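Side-chain contacts in lumazine-binding protein (Silicibacter pomeroyi DSS-3, PDB 3FKA), which is of unknown function but belongs to the NTF2-like proteins and may bind a small molecule in the pocket of its curved sheet: residues Glu16-Ala21 with Val113-Arg118; Pro28-Ile33 with Ala55-Cys60; Lys37-Gly42 with Leu48-Arg53; Val88-Ala93 with Phe97-Thr102; Leu101-Leu104 with Ser109-Ile112. One frame throughout, in Å; residues are numbered along the deposited sequence.

Interaction 1 (Glu16-Ala21 with Val113-Arg118); sequences ETYVMA and VSKVYR
Y18 sends its ring off helix 4-24 with CG anti to the backbone N (chi1 155°), and this reaches across to K115. K115 leaves its strand in the same way (chi1 -173°), but its chain is kinked at chi3 (-51°). The kink lays its last atoms against the phenol end of Y18.

K115 NZ sits at the edge of the Y18 ring, near the ring plane, 3.5 Å from Y18 CE1. Its bond to the hydroxyl, K115 NZ to Y18 OH, is 3.0 Å and weak. The methylene before it also touches, with K115 CE 3.1 Å from Y18 OH. K115 has a second deposited conformer, so these distances hold for one of two placements.

The contact is narrow and buried, made by this pair alone. The stronger polar partners lie outside it: K115 NZ forms a salt bridge with E40, and Y18 OH probably hydrogen-bonds D99 OD2, though that pair is unusually short. The lysine charge is therefore probably balanced by E40. An unidentified ligand, probably from the crystallisation liquor, lies about 3 Å from the K115 side chain, consistent with a pocket between helix and sheet.

I33 of helix 27-33 packs on Y18. Strand 109-119 runs between strands 38-44 and 95-106, and V113 and S114 form a classic beta bulge facing T102 of the latter.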
# COMPACT_ATOMS: atom_id res chain seq x y z
N GLU B 16 3.80 -13.84 -11.57
CA GLU B 16 3.34 -15.06 -12.20
C GLU B 16 4.50 -16.07 -12.38
O GLU B 16 4.35 -17.25 -12.10
CB GLU B 16 2.68 -14.77 -13.55
CG GLU B 16 2.15 -16.05 -14.22
CD GLU B 16 1.29 -15.80 -15.45
OE1 GLU B 16 1.20 -14.65 -15.93
OE2 GLU B 16 0.68 -16.77 -15.94
N THR B 17 5.65 -15.58 -12.82
CA THR B 17 6.83 -16.42 -13.00
C THR B 17 7.25 -17.03 -11.66
O THR B 17 7.58 -18.22 -11.57
CB THR B 17 7.98 -15.63 -13.63
OG1 THR B 17 7.56 -15.16 -14.92
CG2 THR B 17 9.19 -16.51 -13.78
N TYR B 18 7.27 -16.17 -10.64
CA TYR B 18 7.61 -16.59 -9.29
C TYR B 18 6.70 -17.70 -8.76
O TYR B 18 7.20 -18.75 -8.36
CB TYR B 18 7.61 -15.36 -8.33
CG TYR B 18 7.35 -15.70 -6.89
CD1 TYR B 18 8.20 -16.52 -6.20
CD2 TYR B 18 6.24 -15.18 -6.23
CE1 TYR B 18 7.94 -16.83 -4.90
CE2 TYR B 18 5.97 -15.49 -4.94
CZ TYR B 18 6.81 -16.32 -4.26
OH TYR B 18 6.50 -16.63 -2.94
N VAL B 19 5.39 -17.50 -8.82
CA VAL B 19 4.44 -18.49 -8.28
C VAL B 19 4.53 -19.82 -9.04
O VAL B 19 4.58 -20.90 -8.42
CB VAL B 19 2.99 -17.93 -8.28
CG1 VAL B 19 2.03 -18.95 -7.72
CG2 VAL B 19 2.92 -16.65 -7.46
N MSE B 20 4.62 -19.75 -10.36
CA MSE B 20 4.73 -20.98 -11.16
C MSE B 20 6.06 -21.69 -10.96
O MSE B 20 6.08 -22.90 -10.85
CB MSE B 20 4.52 -20.70 -12.65
CG MSE B 20 3.16 -20.18 -13.04
SE MSE B 20 1.70 -21.19 -12.28
CE MSE B 20 2.31 -22.96 -12.83
N ALA B 21 7.16 -20.94 -10.92
CA ALA B 21 8.48 -21.54 -10.72
C ALA B 21 8.55 -22.22 -9.35
O ALA B 21 9.11 -23.31 -9.21
CB ALA B 21 9.61 -20.51 -10.92
N VAL B 113 14.70 -9.20 -4.42
CA VAL B 113 15.73 -8.99 -3.42
C VAL B 113 15.44 -9.80 -2.15
O VAL B 113 16.36 -10.40 -1.58
CB VAL B 113 15.88 -7.48 -3.09
CG1 VAL B 113 16.88 -7.26 -1.90
CG2 VAL B 113 16.33 -6.73 -4.34
N SER B 114 14.18 -9.84 -1.74
CA SER B 114 13.81 -10.56 -0.54
C SER B 114 12.33 -10.84 -0.52
O SER B 114 11.55 -10.15 -1.18
CB SER B 114 14.15 -9.73 0.71
OG SER B 114 13.82 -10.43 1.92
N LYS B 115 11.99 -11.86 0.25
CA LYS B 115 10.61 -12.26 0.45
C LYS B 115 10.39 -12.56 1.92
O LYS B 115 11.13 -13.35 2.49
CB LYS B 115 10.27 -13.54 -0.31
CG LYS B 115 8.76 -13.93 -0.27
CD LYS B 115 8.54 -15.44 -0.41
CE LYS B 115 9.27 -16.06 -1.59
NZ LYS B 115 9.04 -17.52 -1.63
N VAL B 116 9.41 -11.90 2.54
CA VAL B 116 9.03 -12.21 3.93
C VAL B 116 7.62 -12.76 3.77
O VAL B 116 6.90 -12.34 2.84
CB VAL B 116 9.08 -11.07 4.98
CG1 VAL B 116 10.52 -10.60 5.18
CG2 VAL B 116 8.14 -9.93 4.63
N TYR B 117 7.26 -13.73 4.60
CA TYR B 117 5.96 -14.34 4.51
C TYR B 117 5.38 -14.71 5.86
O TYR B 117 6.10 -14.77 6.90
CB TYR B 117 6.04 -15.64 3.67
CG TYR B 117 6.85 -16.72 4.38
CD1 TYR B 117 6.26 -17.58 5.32
CD2 TYR B 117 8.22 -16.82 4.18
CE1 TYR B 117 7.00 -18.51 6.03
CE2 TYR B 117 8.97 -17.79 4.87
CZ TYR B 117 8.35 -18.62 5.80
OH TYR B 117 9.10 -19.57 6.47
N ARG B 118 4.07 -14.90 5.87
CA ARG B 118 3.40 -15.42 7.06
C ARG B 118 2.39 -16.42 6.52
O ARG B 118 1.84 -16.24 5.44
CB ARG B 118 2.79 -14.35 7.97
CG ARG B 118 1.56 -13.59 7.52
CD ARG B 118 0.23 -14.38 7.60
NE ARG B 118 -0.90 -13.56 7.20
CZ ARG B 118 -1.89 -13.12 7.99
NH1 ARG B 118 -1.98 -13.42 9.28
NH2 ARG B 118 -2.83 -12.37 7.44

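Interaction 2 (Pro28-Ile33 with Ala55-Cys60); sequences PALERI and AFIAMC
I57 puts its CD1 methyl against both L30 and E31. I57 CD1 lies 3.7 Å from L30 CB and 3.4 Å from E31 CG. The side chains of E31 and I57 cross at about a right angle, so the methyl end meets the aliphatic part of the glutamate. One turn on, L30 CD1 rests 3.9 Å from C60 CB, with C60 SG 4.0 Å from the same methyl. No hydrogen bond spans the two segments.

I57 reaches this far because CG1 lies beside its backbone N and CD1 continues outward in an extended chain (chi2 177°). With only the methyl of an alanine here, a gap would probably open beside L30 and the E31 chain would lose its apolar support. The carboxylate of E31 is held by a salt bridge to R27, which probably helps fix its aliphatic part over I57.

The two helix segments run roughly antiparallel, at 149°, and the axes of these short segments approach to 10.5 Å. Helix 27-33 is backed on another side by helix 4-24, where A21 touches A29 and L30. Helix 53-63 lies against strand 47-52 through F56 and M59, which pack on N51.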
# COMPACT_ATOMS: atom_id res chain seq x y z
N PRO B 28 16.16 -23.26 -12.61
CA PRO B 28 16.68 -22.18 -13.46
C PRO B 28 15.83 -20.89 -13.41
O PRO B 28 16.39 -19.81 -13.32
CB PRO B 28 16.67 -22.79 -14.86
CG PRO B 28 16.75 -24.23 -14.64
CD PRO B 28 15.97 -24.50 -13.38
N ALA B 29 14.51 -21.01 -13.38
CA ALA B 29 13.62 -19.84 -13.31
C ALA B 29 13.79 -19.10 -11.99
O ALA B 29 13.84 -17.86 -11.94
CB ALA B 29 12.15 -20.26 -13.51
N LEU B 30 13.86 -19.86 -10.90
CA LEU B 30 14.03 -19.26 -9.57
C LEU B 30 15.39 -18.58 -9.42
O LEU B 30 15.46 -17.54 -8.80
CB LEU B 30 13.86 -20.32 -8.49
CG LEU B 30 12.40 -20.85 -8.37
CD1 LEU B 30 12.37 -22.18 -7.60
CD2 LEU B 30 11.46 -19.77 -7.77
N GLU B 31 16.45 -19.17 -9.98
CA GLU B 31 17.76 -18.54 -9.92
C GLU B 31 17.79 -17.28 -10.78
O GLU B 31 18.55 -16.37 -10.49
CB GLU B 31 18.88 -19.53 -10.28
CG GLU B 31 19.03 -20.60 -9.19
CD GLU B 31 20.14 -21.63 -9.39
OE1 GLU B 31 20.65 -21.81 -10.53
OE2 GLU B 31 20.48 -22.31 -8.39
N ARG B 32 16.98 -17.23 -11.84
CA ARG B 32 16.91 -16.06 -12.70
C ARG B 32 16.20 -14.91 -12.01
O ARG B 32 16.68 -13.81 -12.02
CB ARG B 32 16.15 -16.36 -14.01
CG ARG B 32 15.91 -15.14 -14.92
CD ARG B 32 15.04 -15.48 -16.12
NE ARG B 32 14.72 -14.28 -16.89
CZ ARG B 32 15.50 -13.69 -17.81
NH1 ARG B 32 16.72 -14.16 -18.12
NH2 ARG B 32 15.06 -12.60 -18.44
N ILE B 33 15.04 -15.19 -11.41
CA ILE B 33 14.21 -14.13 -10.77
C ILE B 33 14.55 -13.63 -9.37
O ILE B 33 14.00 -12.58 -8.94
CB ILE B 33 12.72 -14.54 -10.85
CG1 ILE B 33 12.36 -15.69 -9.90
CG2 ILE B 33 12.39 -14.81 -12.35
CD1 ILE B 33 10.89 -16.06 -9.95
N ALA B 55 18.77 -22.61 -0.27
CA ALA B 55 17.88 -23.33 0.64
C ALA B 55 16.44 -23.31 0.17
O ALA B 55 15.79 -24.37 0.12
CB ALA B 55 17.97 -22.75 2.04
N PHE B 56 15.91 -22.14 -0.18
CA PHE B 56 14.50 -22.19 -0.58
C PHE B 56 14.27 -22.82 -1.97
O PHE B 56 13.24 -23.42 -2.18
CB PHE B 56 13.78 -20.85 -0.38
CG PHE B 56 14.16 -19.79 -1.28
CD1 PHE B 56 13.63 -19.77 -2.57
CD2 PHE B 56 14.80 -18.64 -0.80
CE1 PHE B 56 13.90 -18.75 -3.41
CE2 PHE B 56 15.05 -17.56 -1.65
CZ PHE B 56 14.62 -17.63 -2.96
N ILE B 57 15.24 -22.74 -2.89
CA ILE B 57 15.06 -23.45 -4.17
C ILE B 57 15.01 -24.98 -3.92
O ILE B 57 14.16 -25.66 -4.48
CB ILE B 57 16.12 -23.06 -5.20
CG1 ILE B 57 15.89 -21.62 -5.64
CG2 ILE B 57 16.03 -24.00 -6.39
CD1 ILE B 57 16.93 -21.13 -6.59
N ALA B 58 15.86 -25.49 -3.03
CA ALA B 58 15.83 -26.90 -2.66
C ALA B 58 14.45 -27.24 -2.05
O ALA B 58 13.95 -28.32 -2.25
CB ALA B 58 16.93 -27.25 -1.70
N MSE B 59 13.87 -26.30 -1.29
CA MSE B 59 12.53 -26.52 -0.69
C MSE B 59 11.47 -26.55 -1.78
O MSE B 59 10.52 -27.34 -1.68
CB MSE B 59 12.26 -25.48 0.40
CG MSE B 59 13.18 -25.68 1.59
SE MSE B 59 13.09 -24.13 2.74
CE MSE B 59 14.42 -24.71 4.06
N CYS B 60 11.61 -25.71 -2.83
CA CYS B 60 10.68 -25.70 -3.96
C CYS B 60 10.81 -27.01 -4.72
O CYS B 60 9.81 -27.60 -5.12
CB CYS B 60 10.91 -24.53 -4.90
SG CYS B 60 10.56 -22.94 -4.14

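Interaction 3 (Lys37-Gly42 with Leu48-Arg53); sequences KASEVG and LLWNSR. With EDO (1,2-ethanediol), chain R.
E40 and N51 are joined twice, by backbone and by side chain. N51 ND2 gives a 2.8 Å hydrogen bond to E40 OE1, at the anti lone pair of that oxygen. The acceptor lies in the amide plane of N51, while carboxylate and amide planes are turned 52° apart. E40 CG is anti to the backbone N (chi1 175°) and the chain is extended, which carries OE1 alongside the N51 amide. E40 OE1 is also hydrogen-bonded to an unidentified molecule, probably from the crystallisation liquor, and E40 OE2 forms a salt bridge with K115. The backbone bonds are E40 N to N51 O at 2.9 Å and N51 N to E40 O at 2.8 Å. G42 and L49 make the next hydrogen-bonded pair.

This is the antiparallel beta hairpin of strands 38-44 and 47-52, at one edge of the sheet, with 47-52 its outermost strand within this chain. S52 N-caps the following helix. A water bridges A38 O and R53 N.

S39, V41 and W50 share the other face. V41 CG2 sits over the six-membered ring of W50, 3.5 Å from its centroid, in a CH-pi contact 13° off the normal. Losing the indole to a serine is likely to leave V41 CG2 without the ring beneath it and weaken packing on K37 of the second subunit. V41 CG1 also meets L48 CD1 at 4.0 Å.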
# COMPACT_ATOMS: atom_id res chain seq x y z
N LYS B 37 22.00 -13.37 -3.50
CA LYS B 37 21.98 -13.07 -2.08
C LYS B 37 20.58 -12.80 -1.51
O LYS B 37 20.44 -12.31 -0.38
CB LYS B 37 22.91 -11.89 -1.78
CG LYS B 37 24.37 -12.12 -2.07
CD LYS B 37 25.16 -10.88 -1.64
CE LYS B 37 26.60 -10.99 -2.00
NZ LYS B 37 27.38 -9.75 -1.64
N ALA B 38 19.52 -13.19 -2.24
CA ALA B 38 18.16 -13.00 -1.78
C ALA B 38 17.86 -13.89 -0.57
O ALA B 38 18.48 -14.95 -0.40
CB ALA B 38 17.16 -13.31 -2.87
N SER B 39 16.91 -13.45 0.24
CA SER B 39 16.47 -14.18 1.42
C SER B 39 14.97 -14.46 1.38
O SER B 39 14.23 -13.72 0.73
CB SER B 39 16.75 -13.33 2.65
OG SER B 39 16.02 -12.09 2.55
N GLU B 40 14.56 -15.57 2.00
CA GLU B 40 13.14 -15.93 2.20
C GLU B 40 13.05 -16.10 3.70
O GLU B 40 13.69 -17.01 4.25
CB GLU B 40 12.71 -17.18 1.49
CG GLU B 40 11.26 -17.52 1.86
CD GLU B 40 10.83 -18.87 1.42
OE1 GLU B 40 11.47 -19.84 1.84
OE2 GLU B 40 9.83 -18.95 0.73
N VAL B 41 12.24 -15.28 4.36
CA VAL B 41 12.16 -15.24 5.81
C VAL B 41 10.75 -15.25 6.37
O VAL B 41 9.88 -14.54 5.90
CB VAL B 41 12.85 -13.95 6.34
CG1 VAL B 41 12.95 -13.95 7.86
CG2 VAL B 41 14.25 -13.78 5.71
N GLY B 42 10.52 -16.03 7.42
CA GLY B 42 9.22 -16.05 8.07
C GLY B 42 9.25 -17.04 9.19
O GLY B 42 10.31 -17.64 9.45
N LEU B 48 11.81 -19.15 13.60
CA LEU B 48 12.33 -18.26 12.59
C LEU B 48 13.09 -19.10 11.59
O LEU B 48 13.98 -19.87 11.99
CB LEU B 48 13.30 -17.25 13.21
CG LEU B 48 14.07 -16.27 12.33
CD1 LEU B 48 13.10 -15.38 11.55
CD2 LEU B 48 15.04 -15.44 13.18
N LEU B 49 12.72 -18.99 10.32
CA LEU B 49 13.39 -19.71 9.26
C LEU B 49 13.92 -18.65 8.32
O LEU B 49 13.12 -17.92 7.72
CB LEU B 49 12.44 -20.67 8.57
CG LEU B 49 13.05 -21.57 7.49
CD1 LEU B 49 14.21 -22.41 8.05
CD2 LEU B 49 12.00 -22.49 6.84
N TRP B 50 15.25 -18.53 8.22
CA TRP B 50 15.88 -17.58 7.32
C TRP B 50 16.55 -18.42 6.24
O TRP B 50 17.61 -19.02 6.47
CB TRP B 50 16.92 -16.73 8.05
CG TRP B 50 17.41 -15.61 7.19
CD1 TRP B 50 18.20 -15.69 6.08
CD2 TRP B 50 17.20 -14.22 7.42
NE1 TRP B 50 18.44 -14.45 5.57
CE2 TRP B 50 17.84 -13.52 6.38
CE3 TRP B 50 16.51 -13.50 8.41
CZ2 TRP B 50 17.80 -12.13 6.29
CZ3 TRP B 50 16.48 -12.12 8.31
CH2 TRP B 50 17.13 -11.45 7.27
N ASN B 51 15.94 -18.43 5.05
CA ASN B 51 16.46 -19.22 3.93
C ASN B 51 17.22 -18.46 2.87
O ASN B 51 16.73 -17.45 2.39
CB ASN B 51 15.30 -19.88 3.19
CG ASN B 51 14.53 -20.87 4.02
OD1 ASN B 51 15.10 -21.61 4.82
ND2 ASN B 51 13.21 -20.91 3.82
N SER B 52 18.39 -18.98 2.48
CA SER B 52 19.16 -18.45 1.38
C SER B 52 18.43 -18.87 0.10
O SER B 52 17.55 -19.74 0.14
CB SER B 52 20.55 -19.07 1.36
OG SER B 52 20.48 -20.48 1.17
N ARG B 53 18.87 -18.35 -1.05
CA ARG B 53 18.27 -18.77 -2.31
C ARG B 53 18.51 -20.28 -2.53
O ARG B 53 17.59 -20.98 -2.95
CB ARG B 53 18.79 -17.96 -3.48
CG ARG B 53 17.98 -18.18 -4.75
CD ARG B 53 18.56 -17.46 -5.92
NE ARG B 53 19.78 -18.12 -6.36
CZ ARG B 53 20.57 -17.70 -7.33
NH1 ARG B 53 20.31 -16.56 -7.98
NH2 ARG B 53 21.65 -18.40 -7.63
C1 EDO R . 24.55 -9.58 -6.13
O1 EDO R . 24.16 -9.71 -7.51
C2 EDO R . 23.39 -9.90 -5.20
O2 EDO R . 23.14 -11.30 -5.10
O HOH W 1 20.73 -16.12 -0.86

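Interaction 4 (Val88-Ala93 with Phe97-Thr102); sequences VENDWA and FDDFLT
N90 and D99 meet on the tightly packed face of this contact. N90 ND2 donates a 2.7 Å hydrogen bond to D99 OD2. The acceptor lies in the amide plane of N90, but the donor stands 60° out of the carboxylate plane. N90 brings its amide there with CG between the backbone N and the carbonyl carbon (chi1 62°). D99 OD2 also lies very close to Y18 OH, too short a pair to interpret.

On the same face the F97 ring turns its edge to the carbonyls N90 O and W92 O, with F97 CE1 3.5 Å from W92 O. F97 CZ is 3.7 Å from W92 CE3. V88 CG2 touches L101 CD1 at 4.0 Å in the conformer given.

The opposite face, with partly exposed E89, is looser. In one of its two deposited conformers, E89 OE2 stays 4.7 Å from D98 OD1. These like charges share R120 as a salt-bridge partner, and D98 also pairs with R118.

An unidentified ligand near D99, probably from the crystallisation liquor, may mark a pocket. Backbone bonds pair V88 with D99 and N90 with F97 in the antiparallel hairpin of strands 83-92 and 95-106, part of the curved NTF2-like sheet.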
# COMPACT_ATOMS: atom_id res chain seq x y z
N VAL B 88 1.69 -10.37 -2.25
CA VAL B 88 1.13 -11.43 -3.02
C VAL B 88 0.53 -12.50 -2.12
O VAL B 88 1.14 -12.86 -1.10
CB VAL B 88 2.23 -12.14 -3.92
CG1 VAL B 88 1.63 -13.26 -4.80
CG2 VAL B 88 2.99 -11.12 -4.80
N GLU B 89 -0.68 -12.95 -2.46
CA GLU B 89 -1.35 -14.04 -1.77
C GLU B 89 -1.09 -15.27 -2.59
O GLU B 89 -1.22 -15.19 -3.81
CB GLU B 89 -2.87 -13.90 -1.74
CG GLU B 89 -3.44 -12.75 -0.99
CD GLU B 89 -4.97 -12.77 -1.01
OE1 GLU B 89 -5.57 -13.43 -1.88
OE2 GLU B 89 -5.60 -12.13 -0.16
N ASN B 90 -0.73 -16.39 -1.98
CA ASN B 90 -0.51 -17.59 -2.80
C ASN B 90 -0.60 -18.86 -1.99
O ASN B 90 -0.42 -18.84 -0.79
CB ASN B 90 0.80 -17.52 -3.57
CG ASN B 90 2.00 -17.44 -2.70
OD1 ASN B 90 2.35 -18.39 -2.03
ND2 ASN B 90 2.72 -16.34 -2.80
N ASP B 91 -0.92 -19.95 -2.68
CA ASP B 91 -0.98 -21.26 -2.07
C ASP B 91 0.30 -21.99 -2.43
O ASP B 91 0.80 -21.85 -3.54
CB ASP B 91 -2.14 -22.10 -2.57
CG ASP B 91 -3.47 -21.66 -2.02
OD1 ASP B 91 -3.48 -20.85 -1.10
OD2 ASP B 91 -4.51 -22.17 -2.49
N TRP B 92 0.83 -22.73 -1.48
CA TRP B 92 2.01 -23.55 -1.70
C TRP B 92 2.00 -24.67 -0.68
O TRP B 92 1.79 -24.43 0.51
CB TRP B 92 3.31 -22.74 -1.58
CG TRP B 92 4.54 -23.62 -1.74
CD1 TRP B 92 5.01 -24.15 -2.90
CD2 TRP B 92 5.43 -24.06 -0.71
NE1 TRP B 92 6.15 -24.89 -2.66
CE2 TRP B 92 6.44 -24.84 -1.32
CE3 TRP B 92 5.48 -23.87 0.68
CZ2 TRP B 92 7.48 -25.44 -0.60
CZ3 TRP B 92 6.54 -24.45 1.40
CH2 TRP B 92 7.51 -25.24 0.76
N ALA B 93 2.18 -25.90 -1.15
CA ALA B 93 2.24 -27.07 -0.28
C ALA B 93 1.08 -27.20 0.71
O ALA B 93 1.28 -27.61 1.85
CB ALA B 93 3.58 -27.06 0.47
N PHE B 97 -0.33 -18.35 2.00
CA PHE B 97 0.65 -17.39 2.45
C PHE B 97 0.37 -15.97 1.99
O PHE B 97 -0.28 -15.77 0.97
CB PHE B 97 1.99 -17.73 1.81
CG PHE B 97 2.60 -19.02 2.26
CD1 PHE B 97 2.18 -20.24 1.71
CD2 PHE B 97 3.67 -19.03 3.14
CE1 PHE B 97 2.75 -21.45 2.09
CE2 PHE B 97 4.27 -20.26 3.52
CZ PHE B 97 3.79 -21.46 3.00
N ASP B 98 0.88 -15.01 2.78
CA ASP B 98 0.94 -13.62 2.43
C ASP B 98 2.45 -13.43 2.29
O ASP B 98 3.17 -13.73 3.24
CB ASP B 98 0.43 -12.68 3.49
CG ASP B 98 -1.06 -12.69 3.56
OD1 ASP B 98 -1.73 -12.31 2.57
OD2 ASP B 98 -1.57 -13.07 4.61
N ASP B 99 2.89 -13.01 1.12
CA ASP B 99 4.28 -12.72 0.82
C ASP B 99 4.47 -11.23 0.61
O ASP B 99 3.65 -10.62 -0.10
CB ASP B 99 4.73 -13.36 -0.49
CG ASP B 99 4.80 -14.87 -0.45
OD1 ASP B 99 4.82 -15.52 0.62
OD2 ASP B 99 4.90 -15.42 -1.56
N PHE B 100 5.50 -10.65 1.23
CA PHE B 100 5.89 -9.26 1.02
C PHE B 100 7.25 -9.35 0.34
O PHE B 100 8.22 -9.81 0.96
CB PHE B 100 5.97 -8.41 2.27
CG PHE B 100 4.67 -8.20 2.99
CD1 PHE B 100 3.42 -8.21 2.34
CD2 PHE B 100 4.70 -7.81 4.32
CE1 PHE B 100 2.29 -7.92 3.02
CE2 PHE B 100 3.56 -7.51 4.98
CZ PHE B 100 2.34 -7.55 4.35
N LEU B 101 7.31 -8.93 -0.93
CA LEU B 101 8.52 -8.99 -1.74
C LEU B 101 9.13 -7.61 -1.96
O LEU B 101 8.38 -6.67 -2.16
CB LEU B 101 8.15 -9.55 -3.12
CG LEU B 101 7.48 -10.93 -3.33
CD1 LEU B 101 6.96 -11.06 -4.79
CD2 LEU B 101 8.39 -12.11 -3.00
N THR B 102 10.46 -7.49 -1.92
CA THR B 102 11.17 -6.24 -2.23
C THR B 102 11.82 -6.61 -3.57
O THR B 102 12.33 -7.74 -3.72
CB THR B 102 12.19 -5.76 -1.19
OG1 THR B 102 13.08 -6.83 -0.84
CG2 THR B 102 11.46 -5.29 0.06

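Interaction 5 (Leu101-Leu104 with Ser109-Ile112); sequences LTVL and SWRI. With EDO (1,2-ethanediol), chain Q.
L104 and R111 form a hydrogen-bonded antiparallel pair in the hairpin of strands 95-106 and 109-119, and V103 with I112 is the non-hydrogen-bonded pair beside it. L104 N bonds R111 O at 3.0 Å, nearly straight at 174°. The return bond, R111 N to L104 O, is 2.9 Å and more bent, 151° at the hydrogen.

V103 carries the side-chain packing. Its CG1 branch, anti to the backbone N (chi1 -164°), points to the neighbouring strand. There V103 CG1 is 3.2 Å from R111 O, a tight fit. The same methyl meets the edge of the W110 indole, with V103 CG1 3.8 Å from W110 CE3. I112 CG2 approaches T102 O to 3.6 Å. It is also near L101, which has a second deposited conformer.

At the S109 end of the segment, an ethanediol, probably from the crystallisation liquor, gives a hydrogen bond from its O2 to W110 O at 2.9 Å. S109 OG lies 2.7 Å from the same ethanediol O2. R111 extends past the ethanediol, and its NH2 is hydrogen-bonded to E31 O.

L11 of helix 4-24 packs on both V103 and W110. In the sheet, the next strand, 83-92, touches V103 through L86 and W110 through A84. The backbone of I112 is bonded to I33, at the end of helix 27-33, and T102 OG1 is bonded to S114 of the second subunit.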
# COMPACT_ATOMS: atom_id res chain seq x y z
N LEU B 101 7.31 -8.93 -0.93
CA LEU B 101 8.52 -8.99 -1.74
C LEU B 101 9.13 -7.61 -1.96
O LEU B 101 8.38 -6.67 -2.16
CB LEU B 101 8.15 -9.55 -3.12
CG LEU B 101 7.48 -10.93 -3.33
CD1 LEU B 101 6.96 -11.06 -4.79
CD2 LEU B 101 8.39 -12.11 -3.00
N THR B 102 10.46 -7.49 -1.92
CA THR B 102 11.17 -6.24 -2.23
C THR B 102 11.82 -6.61 -3.57
O THR B 102 12.33 -7.74 -3.72
CB THR B 102 12.19 -5.76 -1.19
OG1 THR B 102 13.08 -6.83 -0.84
CG2 THR B 102 11.46 -5.29 0.06
N VAL B 103 11.78 -5.68 -4.53
CA VAL B 103 12.25 -5.95 -5.89
C VAL B 103 13.03 -4.76 -6.39
O VAL B 103 12.70 -3.61 -6.04
CB VAL B 103 11.04 -6.20 -6.83
CG1 VAL B 103 11.48 -6.88 -8.14
CG2 VAL B 103 9.95 -7.08 -6.17
N LEU B 104 14.04 -5.03 -7.21
CA LEU B 104 14.89 -3.99 -7.78
C LEU B 104 14.95 -4.14 -9.29
O LEU B 104 15.10 -5.24 -9.80
CB LEU B 104 16.31 -4.11 -7.26
CG LEU B 104 17.34 -3.05 -7.69
CD1 LEU B 104 17.06 -1.69 -7.02
CD2 LEU B 104 18.76 -3.53 -7.36
N SER B 109 15.78 -5.31 -15.94
CA SER B 109 14.71 -6.21 -15.51
C SER B 109 14.53 -6.23 -13.97
O SER B 109 15.47 -5.98 -13.23
CB SER B 109 14.97 -7.61 -16.05
OG SER B 109 16.12 -8.20 -15.51
N TRP B 110 13.30 -6.47 -13.56
CA TRP B 110 12.92 -6.55 -12.14
C TRP B 110 13.36 -7.89 -11.59
O TRP B 110 13.09 -8.93 -12.21
CB TRP B 110 11.43 -6.32 -11.97
CG TRP B 110 11.00 -4.93 -12.32
CD1 TRP B 110 10.53 -4.49 -13.52
CD2 TRP B 110 11.01 -3.80 -11.45
NE1 TRP B 110 10.23 -3.14 -13.45
CE2 TRP B 110 10.52 -2.69 -12.19
CE3 TRP B 110 11.40 -3.60 -10.13
CZ2 TRP B 110 10.40 -1.42 -11.63
CZ3 TRP B 110 11.26 -2.32 -9.57
CH2 TRP B 110 10.76 -1.26 -10.32
N ARG B 111 14.03 -7.88 -10.43
CA ARG B 111 14.55 -9.11 -9.83
C ARG B 111 14.33 -9.01 -8.32
O ARG B 111 14.51 -7.95 -7.72
CB ARG B 111 16.01 -9.31 -10.22
CG ARG B 111 16.54 -10.70 -10.01
CD ARG B 111 17.96 -10.78 -10.51
NE ARG B 111 18.44 -12.15 -10.43
CZ ARG B 111 19.72 -12.51 -10.42
NH1 ARG B 111 20.70 -11.62 -10.40
NH2 ARG B 111 20.01 -13.81 -10.36
N ILE B 112 13.95 -10.13 -7.72
CA ILE B 112 13.56 -10.16 -6.31
C ILE B 112 14.75 -10.14 -5.35
O ILE B 112 15.68 -10.96 -5.45
CB ILE B 112 12.66 -11.35 -6.01
CG1 ILE B 112 11.42 -11.37 -6.92
CG2 ILE B 112 12.26 -11.30 -4.52
CD1 ILE B 112 10.63 -12.71 -6.87
C1 EDO Q . 16.85 -11.51 -14.54
O1 EDO Q . 17.69 -10.35 -14.33
C2 EDO Q . 15.54 -11.37 -13.79
O2 EDO Q . 15.00 -10.07 -14.00

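Overall arrangement
Interactions 3, 4 and 5 are hairpin pairings within one sheet, and interaction 1 joins its middle to helix 4-24. Interaction 4 shares L101 and T102 with interaction 5, but they lie on opposite sides of the chain's centre. Interaction 1 is at that centre, and its polar chain runs on into interaction 3 through E40 and into interaction 4 through D99. These polar groups probably border a pocket. Interaction 2 is apolar helix packing, its centre about 10 Å from the centre of the chain, and its segments meet no other subunit. R111 of interaction 5 ties the sheet to it through E31. Interaction 3 is the most exposed, and its V41 and W50 face meets the second subunit.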